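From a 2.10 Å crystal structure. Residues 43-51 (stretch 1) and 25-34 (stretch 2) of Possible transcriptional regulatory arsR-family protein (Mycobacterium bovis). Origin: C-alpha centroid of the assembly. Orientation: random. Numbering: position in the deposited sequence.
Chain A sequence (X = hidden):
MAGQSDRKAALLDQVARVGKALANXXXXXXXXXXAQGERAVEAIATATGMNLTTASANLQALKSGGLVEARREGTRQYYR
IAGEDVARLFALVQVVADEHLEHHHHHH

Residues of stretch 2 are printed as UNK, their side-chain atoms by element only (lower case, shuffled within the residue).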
# COMPACT_ATOMS: atom_id res chain seq x y z
N ALA A 43 -0.94 -25.26 -1.52
CA ALA A 43 -1.94 -25.05 -0.47
C ALA A 43 -2.59 -23.66 -0.56
O ALA A 43 -3.81 -23.52 -0.40
CB ALA A 43 -1.33 -25.29 0.92
N ILE A 44 -1.78 -22.64 -0.83
CA ILE A 44 -2.24 -21.25 -0.97
C ILE A 44 -3.18 -21.11 -2.17
O ILE A 44 -4.21 -20.43 -2.10
CB ILE A 44 -1.03 -20.27 -1.13
CG1 ILE A 44 -0.19 -20.23 0.16
CG2 ILE A 44 -1.49 -18.86 -1.49
CD1 ILE A 44 1.22 -19.69 -0.04
N ALA A 45 -2.83 -21.77 -3.27
CA ALA A 45 -3.64 -21.77 -4.48
C ALA A 45 -5.01 -22.40 -4.20
O ALA A 45 -6.05 -21.85 -4.55
CB ALA A 45 -2.93 -22.53 -5.57
N THR A 46 -4.98 -23.56 -3.56
CA THR A 46 -6.19 -24.30 -3.22
C THR A 46 -7.08 -23.55 -2.22
O THR A 46 -8.31 -23.47 -2.40
CB THR A 46 -5.82 -25.67 -2.65
OG1 THR A 46 -5.08 -26.40 -3.65
CG2 THR A 46 -7.08 -26.48 -2.28
N ALA A 47 -6.46 -22.97 -1.19
CA ALA A 47 -7.20 -22.22 -0.17
C ALA A 47 -7.87 -20.98 -0.75
O ALA A 47 -8.96 -20.60 -0.32
CB ALA A 47 -6.28 -21.83 1.00
N THR A 48 -7.24 -20.33 -1.71
CA THR A 48 -7.79 -19.08 -2.24
C THR A 48 -8.57 -19.29 -3.53
O THR A 48 -9.09 -18.33 -4.11
CB THR A 48 -6.69 -18.07 -2.53
OG1 THR A 48 -5.80 -18.64 -3.50
CG2 THR A 48 -5.94 -17.73 -1.25
N GLY A 49 -8.66 -20.54 -3.99
CA GLY A 49 -9.34 -20.85 -5.24
C GLY A 49 -8.63 -20.31 -6.49
O GLY A 49 -9.26 -20.12 -7.51
N MSE A 50 -7.31 -20.09 -6.40
CA MSE A 50 -6.54 -19.60 -7.54
C MSE A 50 -5.89 -20.76 -8.26
O MSE A 50 -5.43 -21.68 -7.60
CB MSE A 50 -5.42 -18.63 -7.11
CG MSE A 50 -5.88 -17.31 -6.50
SE MSE A 50 -4.31 -16.40 -5.76
CE MSE A 50 -5.25 -15.10 -4.61
N ASN A 51 -5.83 -20.72 -9.58
CA ASN A 51 -4.99 -21.67 -10.30
C ASN A 51 -3.52 -21.42 -9.92
O ASN A 51 -3.18 -20.33 -9.42
CB ASN A 51 -5.20 -21.56 -11.81
CG ASN A 51 -4.75 -20.22 -12.37
OD1 ASN A 51 -3.61 -20.08 -12.80
ND2 ASN A 51 -5.64 -19.23 -12.35
N UNK A 25 -7.18 -6.87 -4.28
CA UNK A 25 -8.00 -7.33 -3.16
C UNK A 25 -7.93 -8.82 -2.92
O UNK A 25 -7.88 -9.29 -1.77
N UNK A 26 -7.90 -9.57 -4.02
CA UNK A 26 -7.82 -11.02 -3.96
C UNK A 26 -6.44 -11.49 -3.54
O UNK A 26 -6.31 -12.45 -2.79
n UNK A 26 -9.49 -17.26 -7.06
c UNK A 26 -8.73 -13.02 -5.18
c UNK A 26 -8.23 -11.62 -5.31
n UNK A 26 -9.14 -15.11 -6.35
c UNK A 26 -8.81 -13.70 -6.52
n UNK A 26 -8.88 -15.64 -8.58
c UNK A 26 -9.17 -16.00 -7.33
N UNK A 27 -5.40 -10.79 -3.98
CA UNK A 27 -4.03 -11.04 -3.51
C UNK A 27 -3.87 -10.87 -1.98
O UNK A 27 -3.05 -11.56 -1.34
n UNK A 27 -0.72 -8.38 -5.35
c UNK A 27 -0.92 -7.93 -6.59
c UNK A 27 -1.63 -10.11 -3.82
c UNK A 27 -0.70 -9.79 -4.97
n UNK A 27 -1.13 -8.76 -7.60
n UNK A 27 -0.90 -6.62 -6.83
c UNK A 27 -3.07 -10.13 -4.29
N UNK A 28 -4.66 -9.97 -1.39
CA UNK A 28 -4.63 -9.76 0.06
C UNK A 28 -5.14 -10.96 0.89
O UNK A 28 -4.81 -11.11 2.07
c UNK A 28 -5.72 -6.07 -0.02
c UNK A 28 -5.43 -8.50 0.41
c UNK A 28 -3.54 -7.11 -0.58
c UNK A 28 -4.72 -7.13 0.36
N UNK A 29 -5.97 -11.80 0.27
CA UNK A 29 -6.41 -13.06 0.88
C UNK A 29 -5.23 -13.93 1.24
O UNK A 29 -5.21 -14.55 2.30
c UNK A 29 -9.58 -13.81 -1.27
n UNK A 29 -9.41 -15.12 -1.35
c UNK A 29 -8.65 -13.07 -0.33
o UNK A 29 -10.44 -13.21 -1.91
c UNK A 29 -7.36 -13.82 -0.05
N UNK A 30 -4.22 -13.95 0.37
CA UNK A 30 -2.98 -14.67 0.65
C UNK A 30 -2.36 -14.23 1.96
O UNK A 30 -1.92 -15.06 2.76
c UNK A 30 -0.59 -15.09 -0.08
c UNK A 30 -1.95 -14.51 -0.50
c UNK A 30 -1.66 -14.91 -3.06
c UNK A 30 -2.47 -15.21 -1.78
N UNK A 31 -2.35 -12.92 2.20
CA UNK A 31 -1.77 -12.37 3.43
C UNK A 31 -2.53 -12.82 4.67
O UNK A 31 -1.91 -13.22 5.66
c UNK A 31 -1.65 -10.84 3.34
c UNK A 31 -0.61 -8.79 2.35
c UNK A 31 0.79 -10.82 2.73
c UNK A 31 -0.60 -10.31 2.37
N UNK A 32 -3.86 -12.80 4.60
CA UNK A 32 -4.69 -13.32 5.70
C UNK A 32 -4.43 -14.79 5.95
O UNK A 32 -4.39 -15.24 7.10
o UNK A 32 -7.31 -11.01 5.62
o UNK A 32 -6.59 -11.92 7.48
c UNK A 32 -6.18 -13.09 5.44
c UNK A 32 -6.73 -11.93 6.23
N UNK A 33 -4.23 -15.53 4.87
CA UNK A 33 -3.97 -16.96 4.95
C UNK A 33 -2.63 -17.28 5.61
O UNK A 33 -2.52 -18.21 6.41
c UNK A 33 -5.22 -19.77 4.12
c UNK A 33 -4.04 -17.60 3.57
c UNK A 33 -3.69 -19.58 2.12
c UNK A 33 -3.95 -19.12 3.54
N UNK A 34 -1.61 -16.49 5.28
CA UNK A 34 -0.27 -16.72 5.81
C UNK A 34 -0.10 -16.15 7.22
O UNK A 34 0.91 -16.39 7.87
c UNK A 34 1.23 -18.19 3.51
c UNK A 34 0.78 -16.12 4.87
c UNK A 34 1.94 -15.95 2.70
c UNK A 34 0.90 -16.71 3.46
O HOH W 1 -9.97 -15.90 -3.78

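Position 25 has backbone atoms alone and touches nothing on stretch 1; with no side chain it is Gly 25. Position 26 carries three carbons and a nitrogen in line, then a carbon bearing two more nitrogens, a guanidinium. Although CA-to-CB points sideways, the end of the chain reaches the turn after helix 43-48, where one terminal nitrogen approaches Thr 48 O and Gly 49 O and the carbon between the nitrogens lies against Met 50, so it is Arg 26. Its chain is extended, with chi1 to chi3 all t. Arg 26 NH2 donates to Thr 48 O at 3.2 Å and, in a weak bond with a bent angle, to Gly 49 O at 2.9 Å. Both carbonyls lie at the edge of the guanidinium, near its plane, while Met 50, a selenomethionine, covers one face, its CG 3.6 Å from Arg 26 CZ.

Position 27 has the same side-chain atoms as position 26, but its CB points away from stretch 1: Arg 27, whose guanidinium is bonded elsewhere in the structure. Position 28 has four carbons forked at the second and also faces away, as Leu 28.

At position 29 three carbons end in one oxygen and one nitrogen, an amide whose nitrogen lies 4.2 Å from Thr 48 CB; this is Gln 29. The four carbons of position 30 fork at the first, with one arm two carbons long. The inner carbon of that arm packs 3.8 Å from Ile 44 CG2 and its end carbon lies 3.9 Å from Met 50 CE, which fits Ile 30.

Position 31, four carbons forked at the second, is out of reach and is Leu 31. Position 32 has two carbons, the second carrying two oxygens; this carboxylate makes no contact either and is Asp 32. Position 33 again has four carbons forked at the second, but points toward stretch 1, with one end carbon 3.6 Å from Ala 47 CB and 4.1 Å from Ile 44 CG1: Leu 33. Position 34 has the same fork, and one end carbon meets Ile 44 CD1 at 3.9 Å; it is Leu 34.

The contact thus joins an apolar patch to a polar end. Ile 44 packs against Ile 30, Leu 33 and Leu 34 where the helices cross at 113°, their axes 10.3 Å apart at closest approach. Near the end of helix 43-48, where the chain turns through the positive phi of Gly 49, Arg 26 NH2 donates to the carbonyls of Thr 48 and Gly 49. Water 1 extends this link: it accepts from Arg 26 NE at 2.8 Å and from Gln 29 NE2 at 2.6 Å, and donates to Thr 48 O at 2.6 Å.

Stretch 2, residues 25-34: GRRLQILDLL
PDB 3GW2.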